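Local coordinates for protein putative 4-amino-4-deoxychorismate lyase (Thermus thermophilus, PDB 2ZGI) that binds pyridoxal 5'-phosphate and, as a class-IV aminotransferase family member, probably acts as a lyase on 4-amino-4-deoxychorismate, at residues 13-17 and 84-89; 172-178 and 198-204; 28-32 and 240-244. All blocks are in the same frame, centred on the assembly; numbering follows the deposited sequence. Where two conformers were deposited one is given.

Contact 1. Residues 13-17 and 84-89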
loop_
_atom_site.group_PDB
_atom_site.type_symbol
_atom_site.label_atom_id
_atom_site.label_comp_id
_atom_site.label_asym_id
_atom_site.label_seq_id
_atom_site.Cartn_x
_atom_site.Cartn_y
_atom_site.Cartn_z
ATOM N N LEU D 13 -24.342 5.562 -28.624
ATOM C CA LEU D 13 -23.914 4.296 -28.038
ATOM C C LEU D 13 -24.619 4.128 -26.714
ATOM O O LEU D 13 -25.027 5.123 -26.123
ATOM C CB LEU D 13 -22.405 4.325 -27.813
ATOM C CG LEU D 13 -21.548 4.366 -29.068
ATOM C CD1 LEU D 13 -20.197 5.049 -28.812
ATOM C CD2 LEU D 13 -21.346 2.964 -29.554
ATOM N N PRO D 14 -24.774 2.872 -26.232
ATOM C CA PRO D 14 -25.413 2.640 -24.934
ATOM C C PRO D 14 -24.666 3.318 -23.776
ATOM O O PRO D 14 -23.431 3.445 -23.802
ATOM C CB PRO D 14 -25.336 1.120 -24.762
ATOM C CG PRO D 14 -25.071 0.598 -26.128
ATOM C CD PRO D 14 -24.270 1.623 -26.818
ATOM N N GLU D 15 -25.458 3.704 -22.779
ATOM C CA GLU D 15 -25.064 4.401 -21.563
ATOM C C GLU D 15 -23.855 3.761 -20.871
ATOM O O GLU D 15 -22.818 4.426 -20.639
ATOM C CB GLU D 15 -26.250 4.329 -20.590
ATOM C CG GLU D 15 -26.537 5.616 -19.904
ATOM C CD GLU D 15 -27.929 5.661 -19.356
ATOM O OE1 GLU D 15 -28.214 4.955 -18.364
ATOM O OE2 GLU D 15 -28.742 6.401 -19.926
ATOM N N ALA D 16 -23.993 2.472 -20.563
ATOM C CA ALA D 16 -22.998 1.739 -19.779
ATOM C C ALA D 16 -21.657 1.729 -20.475
ATOM O O ALA D 16 -20.619 1.847 -19.834
ATOM C CB ALA D 16 -23.467 0.309 -19.499
ATOM N N PHE D 17 -21.695 1.608 -21.797
ATOM C CA PHE D 17 -20.505 1.594 -22.618
ATOM C C PHE D 17 -19.664 2.856 -22.390
ATOM O O PHE D 17 -18.439 2.762 -22.248
ATOM C CB PHE D 17 -20.908 1.525 -24.089
ATOM C CG PHE D 17 -19.748 1.412 -25.029
ATOM C CD1 PHE D 17 -19.306 0.169 -25.454
ATOM C CD2 PHE D 17 -19.100 2.555 -25.507
ATOM C CE1 PHE D 17 -18.226 0.061 -26.342
ATOM C CE2 PHE D 17 -18.009 2.453 -26.385
ATOM C CZ PHE D 17 -17.580 1.210 -26.798
ATOM N N THR D 84 -14.007 -3.473 -30.858
ATOM C CA THR D 84 -14.478 -3.212 -29.490
ATOM C C THR D 84 -15.853 -3.857 -29.317
ATOM O O THR D 84 -16.726 -3.705 -30.184
ATOM C CB THR D 84 -14.560 -1.695 -29.197
ATOM O OG1 THR D 84 -13.325 -1.084 -29.563
ATOM C CG2 THR D 84 -14.842 -1.413 -27.709
ATOM N N VAL D 85 -16.017 -4.572 -28.213
ATOM C CA VAL D 85 -17.274 -5.174 -27.813
ATOM C C VAL D 85 -17.866 -4.550 -26.530
ATOM O O VAL D 85 -17.204 -4.470 -25.478
ATOM C CB VAL D 85 -17.108 -6.695 -27.591
ATOM C CG1 VAL D 85 -18.394 -7.310 -27.096
ATOM C CG2 VAL D 85 -16.651 -7.389 -28.907
ATOM N N GLY D 86 -19.122 -4.131 -26.620
ATOM C CA GLY D 86 -19.940 -3.891 -25.432
ATOM C C GLY D 86 -21.323 -4.460 -25.711
ATOM O O GLY D 86 -21.581 -4.949 -26.833
ATOM N N GLU D 87 -22.196 -4.413 -24.710
ATOM C CA GLU D 87 -23.630 -4.729 -24.912
ATOM C C GLU D 87 -24.273 -3.827 -25.974
ATOM O O GLU D 87 -24.307 -2.601 -25.821
ATOM C CB GLU D 87 -24.398 -4.650 -23.597
ATOM C CG GLU D 87 -23.931 -5.614 -22.524
ATOM C CD GLU D 87 -23.908 -7.103 -22.944
ATOM O OE1 GLU D 87 -24.163 -7.436 -24.121
ATOM O OE2 GLU D 87 -23.625 -7.954 -22.067
ATOM N N GLY D 88 -24.734 -4.445 -27.063
ATOM C CA GLY D 88 -25.326 -3.738 -28.212
ATOM C C GLY D 88 -24.301 -2.944 -29.012
ATOM O O GLY D 88 -24.647 -2.018 -29.750
ATOM N N VAL D 89 -23.032 -3.277 -28.859
ATOM C CA VAL D 89 -21.997 -2.511 -29.528
ATOM C C VAL D 89 -21.005 -3.450 -30.147
ATOM O O VAL D 89 -20.407 -4.288 -29.453
ATOM C CB VAL D 89 -21.188 -1.586 -28.569
ATOM C CG1 VAL D 89 -19.946 -1.011 -29.297
ATOM C CG2 VAL D 89 -22.062 -0.471 -28.022
#
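V89 sets its two methyls into a notch walled by L13, P14 and F17, and this fit seats the short helix 15-19 on the beta hairpin formed by strands 78-86 and 89-96. The hairpin turns through a type II beta turn from G86 to V89, closed by paired backbone bonds between the N and O atoms of these two residues. With CG1 anti to the backbone N (chi1 169°), the valine fork is spread along the helix start: CG2 presses on the proline ring and CG1 lies against the phenylalanine. The first of these is tight, P14 CD standing 3.3 Å from V89 CG2, while L13 CD2 reaches the same methyl from another side at 3.8 Å.

The F17 ring is the bump thrown the other way. Its CG is anti to the backbone N (chi1 -176°), which carries the ring across the hairpin at about a right angle to both V89 and T84. F17 CE1 comes to 3.6 Å from V89 CG1, and the ring presents its edge to T84 CG2 and to G86. A side chain on G86 would run into the ring, so glycine suits the spot. L4 of the second subunit packs on L13 and V89, placing the notch beside a subunit boundary. At the outer end, P14 CG rests 3.3 Å from the backbone O of E87.

Contact 2. Residues 172-178 and 198-204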
loop_
_atom_site.group_PDB
_atom_site.type_symbol
_atom_site.label_atom_id
_atom_site.label_comp_id
_atom_site.label_asym_id
_atom_site.label_seq_id
_atom_site.Cartn_x
_atom_site.Cartn_y
_atom_site.Cartn_z
ATOM N N THR D 172 18.065 -16.551 -21.042
ATOM C CA THR D 172 16.656 -16.833 -20.792
ATOM C C THR D 172 15.780 -15.577 -20.895
ATOM O O THR D 172 16.144 -14.494 -20.417
ATOM C CB THR D 172 16.463 -17.561 -19.436
ATOM O OG1 THR D 172 15.134 -17.358 -18.937
ATOM C CG2 THR D 172 17.451 -17.045 -18.432
ATOM N N LEU D 173 14.641 -15.737 -21.555
ATOM C CA LEU D 173 13.648 -14.677 -21.692
ATOM C C LEU D 173 12.520 -14.940 -20.710
ATOM O O LEU D 173 11.874 -15.992 -20.750
ATOM C CB LEU D 173 13.106 -14.647 -23.123
ATOM C CG LEU D 173 12.099 -13.567 -23.530
ATOM C CD1 LEU D 173 12.767 -12.224 -23.772
ATOM C CD2 LEU D 173 11.359 -14.042 -24.771
ATOM N N TYR D 174 12.289 -13.979 -19.825
ATOM C CA TYR D 174 11.207 -14.038 -18.855
ATOM C C TYR D 174 10.013 -13.204 -19.287
ATOM O O TYR D 174 10.164 -12.045 -19.687
ATOM C CB TYR D 174 11.687 -13.531 -17.499
ATOM C CG TYR D 174 12.884 -14.300 -17.003
ATOM C CD1 TYR D 174 12.721 -15.495 -16.291
ATOM C CD2 TYR D 174 14.184 -13.854 -17.272
ATOM C CE1 TYR D 174 13.830 -16.212 -15.828
ATOM C CE2 TYR D 174 15.301 -14.566 -16.813
ATOM C CZ TYR D 174 15.112 -15.744 -16.098
ATOM O OH TYR D 174 16.213 -16.448 -15.648
ATOM N N LEU D 175 8.834 -13.802 -19.209
ATOM C CA LEU D 175 7.593 -13.057 -19.395
ATOM C C LEU D 175 7.038 -12.699 -18.025
ATOM O O LEU D 175 6.843 -13.571 -17.149
ATOM C CB LEU D 175 6.568 -13.855 -20.210
ATOM C CG LEU D 175 7.040 -14.650 -21.442
ATOM C CD1 LEU D 175 5.825 -15.035 -22.288
ATOM C CD2 LEU D 175 8.095 -13.919 -22.298
ATOM N N LEU D 176 6.808 -11.403 -17.823
ATOM C CA LEU D 176 6.428 -10.903 -16.509
ATOM C C LEU D 176 4.944 -11.171 -16.316
ATOM O O LEU D 176 4.128 -10.707 -17.128
ATOM C CB LEU D 176 6.727 -9.398 -16.387
ATOM C CG LEU D 176 8.120 -8.958 -15.906
ATOM C CD1 LEU D 176 9.238 -9.570 -16.728
ATOM C CD2 LEU D 176 8.229 -7.447 -15.947
ATOM N N GLU D 177 4.588 -11.911 -15.262
ATOM C CA GLU D 177 3.189 -12.246 -15.013
ATOM C C GLU D 177 2.442 -11.121 -14.320
ATOM O O GLU D 177 3.054 -10.169 -13.846
ATOM C CB GLU D 177 3.058 -13.525 -14.171
ATOM C CG GLU D 177 3.722 -14.714 -14.776
ATOM C CD GLU D 177 3.697 -15.928 -13.868
ATOM O OE1 GLU D 177 3.483 -15.797 -12.645
ATOM O OE2 GLU D 177 3.890 -17.035 -14.406
ATOM N N GLY D 178 1.117 -11.262 -14.276
ATOM C CA GLY D 178 0.232 -10.384 -13.523
ATOM C C GLY D 178 -0.506 -9.296 -14.297
ATOM O O GLY D 178 -1.274 -8.554 -13.714
ATOM N N ARG D 198 15.753 -20.211 -23.887
ATOM C CA ARG D 198 14.865 -20.709 -22.852
ATOM C C ARG D 198 13.894 -19.597 -22.470
ATOM O O ARG D 198 14.240 -18.414 -22.536
ATOM C CB ARG D 198 15.679 -21.139 -21.626
ATOM C CG ARG D 198 14.873 -21.784 -20.501
ATOM C CD ARG D 198 15.796 -22.272 -19.385
ATOM N NE ARG D 198 16.381 -21.171 -18.617
ATOM C CZ ARG D 198 16.070 -20.888 -17.352
ATOM N NH1 ARG D 198 15.179 -21.630 -16.701
ATOM N NH2 ARG D 198 16.655 -19.866 -16.730
ATOM N N VAL D 199 12.681 -19.984 -22.083
ATOM C CA VAL D 199 11.638 -19.029 -21.728
ATOM C C VAL D 199 10.942 -19.429 -20.423
ATOM O O VAL D 199 10.449 -20.561 -20.274
ATOM C CB VAL D 199 10.606 -18.854 -22.885
ATOM C CG1 VAL D 199 9.320 -18.174 -22.392
ATOM C CG2 VAL D 199 11.224 -18.057 -24.013
ATOM N N GLU D 200 10.921 -18.503 -19.477
ATOM C CA GLU D 200 10.219 -18.695 -18.211
ATOM C C GLU D 200 9.236 -17.562 -17.942
ATOM O O GLU D 200 9.459 -16.440 -18.383
ATOM C CB GLU D 200 11.214 -18.730 -17.062
ATOM C CG GLU D 200 12.139 -19.934 -17.048
ATOM C CD GLU D 200 12.675 -20.186 -15.654
ATOM O OE1 GLU D 200 11.915 -20.753 -14.822
ATOM O OE2 GLU D 200 13.843 -19.797 -15.383
ATOM N N ARG D 201 8.187 -17.870 -17.177
ATOM C CA ARG D 201 7.175 -16.903 -16.729
ATOM C C ARG D 201 7.333 -16.740 -15.223
ATOM O O ARG D 201 7.584 -17.725 -14.525
ATOM C CB ARG D 201 5.764 -17.424 -17.031
ATOM C CG ARG D 201 5.562 -17.857 -18.485
ATOM C CD ARG D 201 4.238 -18.567 -18.696
ATOM N NE ARG D 201 4.099 -18.995 -20.091
ATOM C CZ ARG D 201 3.681 -18.211 -21.088
ATOM N NH1 ARG D 201 3.338 -16.946 -20.858
ATOM N NH2 ARG D 201 3.597 -18.704 -22.320
ATOM N N GLY D 202 7.190 -15.511 -14.724
ATOM C CA GLY D 202 7.235 -15.273 -13.272
ATOM C C GLY D 202 6.675 -13.940 -12.838
ATOM O O GLY D 202 6.383 -13.076 -13.671
ATOM N N LEU D 203 6.489 -13.772 -11.535
ATOM C CA LEU D 203 6.195 -12.478 -10.978
ATOM C C LEU D 203 7.495 -11.862 -10.516
ATOM O O LEU D 203 8.258 -12.493 -9.765
ATOM C CB LEU D 203 5.232 -12.607 -9.805
ATOM C CG LEU D 203 3.788 -12.926 -10.143
ATOM C CD1 LEU D 203 3.073 -13.568 -8.945
ATOM C CD2 LEU D 203 3.078 -11.628 -10.626
ATOM N N PHE D 204 7.756 -10.642 -10.979
ATOM C CA PHE D 204 9.017 -9.927 -10.721
ATOM C C PHE D 204 8.766 -8.624 -9.981
ATOM O O PHE D 204 7.833 -7.882 -10.310
ATOM C CB PHE D 204 9.750 -9.595 -12.029
ATOM C CG PHE D 204 10.361 -10.808 -12.733
ATOM C CD1 PHE D 204 11.740 -10.992 -12.741
ATOM C CD2 PHE D 204 9.555 -11.736 -13.404
ATOM C CE1 PHE D 204 12.310 -12.095 -13.393
ATOM C CE2 PHE D 204 10.095 -12.839 -14.054
ATOM C CZ PHE D 204 11.479 -13.019 -14.056
HETATM O O HOH W 1 5.764 -9.750 -12.858
HETATM O O HOH W 2 4.949 -19.059 -13.303
#
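Five backbone hydrogen bonds stitch 172-178 to 198-204 in parallel register, each strand alternately giving and taking. L173 N donates to R198 O at 2.9 Å and L175 N to E200 O; in return L173 O receives E200 N, and L175 O receives G202 N. Past the regular strands E177 N still finds G202 O at 2.7 Å. CA-H...O contacts fill in the ladder, the shortest from Y174 CA to E200 O at 3.0 Å.

The pairing closes a beta-alpha-beta crossover, strand 172-176 leading through helix 183-194 to strand 198-202, the outermost strand, within this chain, of a mixed sheet. On the helix side L173 and L175 pack beside V199 and R201, with L175 CD1 3.4 Å from R201 NH1, whose guanidinium is engaged by E186 of that helix.

The apolar contacts on the other face centre on two rings. F204 turns its edge to the face of Y174 in an offset edge-to-face pair, centroids 5.4 Å apart and planes at 64°, and L176 CD1 lies over a face of F204.

Charged groups line the margins. R198 NH1 forms a salt bridge to E200 OE2 whose hydrogen bond is strongly bent and weak. E177 extends alongside G202, its CG 3.3 Å from G202 O, and brings E177 OE2 to 3.2 Å from R201 CB. With only a methyl here, as in alanine, the cover over the G202 backbone and the contact with R201 CB would probably be lost.

Contact 3. Residues 28-32 and 240-244; sequences LRAEG and LPACY
E31 reaches across to the loop 240-244 and takes the backbone N of A242 on its carboxylate oxygen OE2, at 2.9 Å with an N-H...O angle of 162°. The donor approaches from well above the carboxylate plane. E31 OE1 lies 3.6 Å from A242 CB, so the carboxylate covers both the amide and the methyl of this residue. Nearer the strand, E31 CG touches C243 SG at 4.0 Å.

Two further N-H groups converge on OE2. R29, two residues back along the same strand and on the same side of it, grips E31 OE2 side-on, R29 NE at 2.8 Å and R29 NH2 at 2.7 Å, with the oxygen lying in the guanidinium plane. One oxygen thus accepts three bonds, an arrangement that would favour the charged carboxylate and probably restricts its rotation. A bend at chi3 (74°) turns the arginine end back toward E31 and presents one guanidinium face to P241, whose CB sits 3.7 Å from R29 NE, near the rim. The proline and arginine side chains cross at about a right angle.

The strand is 24-31 of the antiparallel sheet, and the loop follows helix 233-239 near the chain's C-terminus; the contact therefore ties the end of the chain to an early strand. A242 is the centre of an inverse gamma turn, with a weak bond from C243 N to P241 O, and its own N-H points to the glutamate.

Further out, C243 is joined by a disulfide to C78, at the start of the neighbouring strand 78-86, and Y97 packs against R29, P241 and C243. R29 NH1 makes a weak hydrogen bond to the backbone O of S218, a residue that binds the pyridoxal phosphate.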
loop_
_atom_site.group_PDB
_atom_site.type_symbol
_atom_site.label_atom_id
_atom_site.label_comp_id
_atom_site.label_asym_id
_atom_site.label_seq_id
_atom_site.Cartn_x
_atom_site.Cartn_y
_atom_site.Cartn_z
ATOM N N LEU D 28 -5.102 -4.330 -33.572
ATOM C CA LEU D 28 -4.316 -5.139 -34.497
ATOM C C LEU D 28 -3.541 -4.249 -35.434
ATOM O O LEU D 28 -3.900 -3.074 -35.636
ATOM C CB LEU D 28 -5.210 -5.998 -35.393
ATOM C CG LEU D 28 -6.242 -6.941 -34.809
ATOM C CD1 LEU D 28 -7.527 -6.172 -34.590
ATOM C CD2 LEU D 28 -6.451 -8.140 -35.772
ATOM N N ARG D 29 -2.492 -4.823 -36.027
ATOM C CA ARG D 29 -1.766 -4.174 -37.109
ATOM C C ARG D 29 -2.029 -4.951 -38.390
ATOM O O ARG D 29 -2.035 -6.177 -38.355
ATOM C CB ARG D 29 -0.266 -4.134 -36.810
ATOM C CG ARG D 29 0.457 -3.147 -37.702
ATOM C CD ARG D 29 1.890 -2.917 -37.273
ATOM N NE ARG D 29 2.793 -4.029 -37.582
ATOM C CZ ARG D 29 3.295 -4.849 -36.666
ATOM N NH1 ARG D 29 2.959 -4.698 -35.394
ATOM N NH2 ARG D 29 4.126 -5.840 -37.036
ATOM N N ALA D 30 -2.286 -4.252 -39.499
ATOM C CA ALA D 30 -2.363 -4.890 -40.819
ATOM C C ALA D 30 -1.181 -4.409 -41.623
ATOM O O ALA D 30 -0.860 -3.214 -41.587
ATOM C CB ALA D 30 -3.679 -4.547 -41.555
ATOM N N GLU D 31 -0.505 -5.330 -42.305
ATOM C CA GLU D 31 0.610 -4.954 -43.152
ATOM C C GLU D 31 0.258 -5.314 -44.572
ATOM O O GLU D 31 -0.101 -6.461 -44.848
ATOM C CB GLU D 31 1.918 -5.611 -42.691
ATOM C CG GLU D 31 2.349 -5.124 -41.283
ATOM C CD GLU D 31 3.533 -5.843 -40.688
ATOM O OE1 GLU D 31 3.918 -6.924 -41.175
ATOM O OE2 GLU D 31 4.099 -5.294 -39.719
ATOM N N GLY D 32 0.349 -4.316 -45.453
ATOM C CA GLY D 32 -0.029 -4.461 -46.873
ATOM C C GLY D 32 -1.340 -5.219 -47.055
ATOM O O GLY D 32 -1.404 -6.201 -47.822
ATOM N N LEU D 240 9.690 -6.496 -36.142
ATOM C CA LEU D 240 9.726 -5.113 -36.587
ATOM C C LEU D 240 8.610 -4.849 -37.593
ATOM O O LEU D 240 8.514 -5.548 -38.591
ATOM C CB LEU D 240 11.089 -4.772 -37.199
ATOM C CG LEU D 240 11.329 -3.384 -37.801
ATOM C CD1 LEU D 240 11.650 -2.374 -36.685
ATOM C CD2 LEU D 240 12.461 -3.458 -38.831
ATOM N N PRO D 241 7.767 -3.827 -37.330
ATOM C CA PRO D 241 6.638 -3.559 -38.225
ATOM C C PRO D 241 7.121 -3.317 -39.652
ATOM O O PRO D 241 8.069 -2.545 -39.863
ATOM C CB PRO D 241 6.037 -2.278 -37.638
ATOM C CG PRO D 241 6.357 -2.368 -36.196
ATOM C CD PRO D 241 7.756 -2.922 -36.168
ATOM N N ALA D 242 6.485 -3.973 -40.614
ATOM C CA ALA D 242 6.845 -3.799 -42.021
ATOM C C ALA D 242 6.188 -2.560 -42.650
ATOM O O ALA D 242 5.459 -2.659 -43.636
ATOM C CB ALA D 242 6.503 -5.074 -42.812
ATOM N N CYS D 243 6.466 -1.381 -42.095
ATOM C CA CYS D 243 5.645 -0.201 -42.369
ATOM C C CYS D 243 6.392 1.085 -42.753
ATOM O O CYS D 243 5.816 2.163 -42.682
ATOM C CB CYS D 243 4.739 0.064 -41.158
ATOM S SG CYS D 243 3.711 -1.361 -40.752
ATOM N N TYR D 244 7.660 0.986 -43.139
ATOM C CA TYR D 244 8.429 2.168 -43.594
ATOM C C TYR D 244 8.219 2.463 -45.091
ATOM O O TYR D 244 7.951 1.543 -45.861
ATOM C CB TYR D 244 9.922 1.995 -43.257
ATOM C CG TYR D 244 10.151 1.872 -41.754
ATOM C CD1 TYR D 244 10.192 3.015 -40.933
ATOM C CD2 TYR D 244 10.296 0.624 -41.153
ATOM C CE1 TYR D 244 10.390 2.916 -39.557
ATOM C CE2 TYR D 244 10.489 0.508 -39.774
ATOM C CZ TYR D 244 10.540 1.665 -38.984
ATOM O OH TYR D 244 10.719 1.544 -37.620
#

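Contacts 1 and 3 are largely buried and reach the same antiparallel sheet, through the neighbouring strands 78-86 and 24-31, yet their chemistry differs: contact 1 is shape fitting between apolar side chains, whereas contact 3 gathers two N-H groups of one arginine and a backbone amide on a single carboxylate oxygen and has a disulfide beside it. Contact 2 belongs to the other, mixed sheet, on the far side of the chain's centre from contact 1, their centres about 35 Å apart. It is partly buried and relies on regular main-chain bonding, with charged groups along its margins. In sequence it is nested within the loop that contact 3 closes, while contacts 1 and 3 interleave.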